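Local coordinates for siderophore enterobactin esterase (PDB 6GUO), which hydrolyses the ester bonds of the xenosiderophore enterobactin, releasing its iron inside the fungal cell, and works as a homodimer of the esterase D family, at the interface of chains A and B. Numbering follows the deposited sequence. Chains: chain A/B, Putative siderophore-degrading esterase (Eurofung).

The interface of chains A and B. Residues chain A 39, 69, 72-73, 76-77; chain B 62, 96-98.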
loop_
_atom_site.group_PDB
_atom_site.type_symbol
_atom_site.label_atom_id
_atom_site.label_comp_id
_atom_site.label_asym_id
_atom_site.label_seq_id
_atom_site.Cartn_x
_atom_site.Cartn_y
_atom_site.Cartn_z
ATOM N N LEU A 39 -16.293 -4.133 3.957
ATOM C CA LEU A 39 -17.003 -3.103 4.701
ATOM C C LEU A 39 -18.524 -3.165 4.576
ATOM O O LEU A 39 -19.219 -2.621 5.429
ATOM C CB LEU A 39 -16.509 -1.718 4.270
ATOM C CG LEU A 39 -15.062 -1.389 4.630
ATOM C CD1 LEU A 39 -14.714 -0.014 4.087
ATOM C CD2 LEU A 39 -14.814 -1.450 6.127
ATOM N N GLU A 69 -6.650 -2.432 2.875
ATOM C CA GLU A 69 -7.073 -1.172 2.273
ATOM C C GLU A 69 -7.127 -1.220 0.749
ATOM O O GLU A 69 -8.030 -0.635 0.154
ATOM C CB GLU A 69 -6.191 -0.031 2.730
ATOM C CG GLU A 69 -6.852 1.318 2.528
ATOM C CD GLU A 69 -6.161 2.385 3.324
ATOM O OE1 GLU A 69 -5.023 2.713 2.949
ATOM O OE2 GLU A 69 -6.736 2.869 4.325
ATOM N N ARG A 72 -10.376 -2.772 -0.026
ATOM C CA ARG A 72 -11.505 -1.901 0.302
ATOM C C ARG A 72 -11.684 -0.766 -0.709
ATOM O O ARG A 72 -12.816 -0.404 -1.014
ATOM C CB ARG A 72 -11.402 -1.378 1.730
ATOM C CG ARG A 72 -11.711 -2.483 2.723
ATOM C CD ARG A 72 -11.396 -2.124 4.157
ATOM N NE ARG A 72 -11.707 -3.269 5.008
ATOM C CZ ARG A 72 -11.702 -3.274 6.340
ATOM N NH1 ARG A 72 -11.395 -2.181 7.034
ATOM N NH2 ARG A 72 -12.019 -4.399 6.987
ATOM N N ARG A 73 -10.583 -0.239 -1.250
ATOM C CA ARG A 73 -10.679 0.728 -2.354
ATOM C C ARG A 73 -11.326 0.093 -3.579
ATOM O O ARG A 73 -12.255 0.660 -4.159
ATOM C CB ARG A 73 -9.309 1.299 -2.723
ATOM C CG ARG A 73 -8.759 2.275 -1.696
ATOM C CD ARG A 73 -7.623 3.092 -2.272
ATOM N NE ARG A 73 -6.482 2.272 -2.674
ATOM C CZ ARG A 73 -5.438 1.947 -1.905
ATOM N NH1 ARG A 73 -5.334 2.354 -0.640
ATOM N NH2 ARG A 73 -4.464 1.206 -2.420
ATOM N N SER A 76 -15.030 -0.732 -3.072
ATOM C CA SER A 76 -15.803 0.514 -3.163
ATOM C C SER A 76 -16.109 0.899 -4.608
ATOM O O SER A 76 -17.210 1.349 -4.908
ATOM C CB SER A 76 -15.059 1.670 -2.487
ATOM O OG SER A 76 -14.954 1.451 -1.096
ATOM N N HIS A 77 -15.123 0.737 -5.485
ATOM C CA HIS A 77 -15.279 1.021 -6.914
ATOM C C HIS A 77 -16.114 -0.009 -7.646
ATOM O O HIS A 77 -16.835 0.332 -8.584
ATOM C CB HIS A 77 -13.915 1.101 -7.599
ATOM C CG HIS A 77 -13.086 2.243 -7.128
ATOM N ND1 HIS A 77 -13.612 3.499 -6.931
ATOM C CD2 HIS A 77 -11.773 2.330 -6.818
ATOM C CE1 HIS A 77 -12.663 4.307 -6.504
ATOM N NE2 HIS A 77 -11.537 3.621 -6.428
ATOM N N ALA B 62 -9.612 6.022 2.576
ATOM C CA ALA B 62 -9.085 5.137 1.534
ATOM C C ALA B 62 -7.569 4.966 1.538
ATOM O O ALA B 62 -7.062 4.080 0.854
ATOM C CB ALA B 62 -9.533 5.645 0.168
ATOM N N SER B 96 -18.028 1.964 2.729
ATOM C CA SER B 96 -17.140 2.316 1.619
ATOM C C SER B 96 -15.994 3.170 2.160
ATOM O O SER B 96 -16.093 3.697 3.271
ATOM C CB SER B 96 -17.921 3.094 0.556
ATOM O OG SER B 96 -17.069 3.628 -0.443
ATOM N N VAL B 97 -14.920 3.303 1.382
ATOM C CA VAL B 97 -13.791 4.175 1.761
ATOM C C VAL B 97 -13.785 5.522 1.034
ATOM O O VAL B 97 -12.891 6.338 1.259
ATOM C CB VAL B 97 -12.410 3.476 1.632
ATOM C CG1 VAL B 97 -12.331 2.280 2.568
ATOM C CG2 VAL B 97 -12.080 3.070 0.199
ATOM N N PHE B 98 -14.775 5.769 0.176
ATOM C CA PHE B 98 -14.938 7.081 -0.454
ATOM C C PHE B 98 -16.302 7.682 -0.126
ATOM O O PHE B 98 -17.277 6.956 0.061
ATOM C CB PHE B 98 -14.765 6.976 -1.960
ATOM C CG PHE B 98 -13.386 6.552 -2.383
ATOM C CD1 PHE B 98 -12.343 7.475 -2.420
ATOM C CD2 PHE B 98 -13.126 5.235 -2.749
ATOM C CE1 PHE B 98 -11.063 7.090 -2.811
ATOM C CE2 PHE B 98 -11.849 4.845 -3.140
ATOM C CZ PHE B 98 -10.819 5.773 -3.171
#
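A:Arg73 packs its CG and CD against B:Ala62 and B:Val97 and bonds the B:Ala62 carbonyl through NH1. A:Arg73 CA lies 3.7 Å from B:Val97 CG2, and beyond CB, A:Arg73 CG faces both that methyl group and B:Ala62 CB from the same side, 3.9 Å from the latter. CD continues past the same alanine methyl and the B:Ala62 carbonyl. The bend at CG-CD (chi3 -62°), with the turn about CD-NE, brings NH1 to the carbonyl. A:Arg73 NH1 donates a nearly straight hydrogen bond of 2.9 Å to B:Ala62 O, almost along the C=O axis and with the oxygen in the guanidinium plane. On its own chain, the A:Glu69 carboxylate stands at the same guanidinium edge, its OE1 forming a longer salt bridge of 3.6 Å to A:Arg73 NH1; this probably helps to fix the rotation of the group.

One turn further on, A:Ser76 OG bonds to both chains. A:Ser76 OG donates to A:Arg72 O of its own helix at 2.8 Å, accepts the backbone N-H of B:Val97 in a nearly straight bond of 3.1 Å from B:Val97 N, and pairs with B:Ser96 OG without a decided direction. B:Ser96 OG in turn accepts the B:Phe98 N-H, an internal bond that ties the loop around the serine hydroxyl.

The branches of B:Val97 part over the helix: CG2 faces A:Arg73 and A:Ser76, whereas CG1 packs 3.6 Å from A:Leu39 CD1 and also touches A:Arg72 CB. Farther along, the CE1/NE2 tip of A:His77 lies over one face of the B:Phe98 ring, displaced to its CE2 rim; the ring planes are roughly parallel, although the side chains cross obliquely.

Helix 60-77 of chain A, with the A:Leu39 loop beside it, packs against loop residues 96-98 and the start of helix 60-77 of chain B, an arrangement repeated by the two-fold axis of the alpha/beta-hydrolase homodimer.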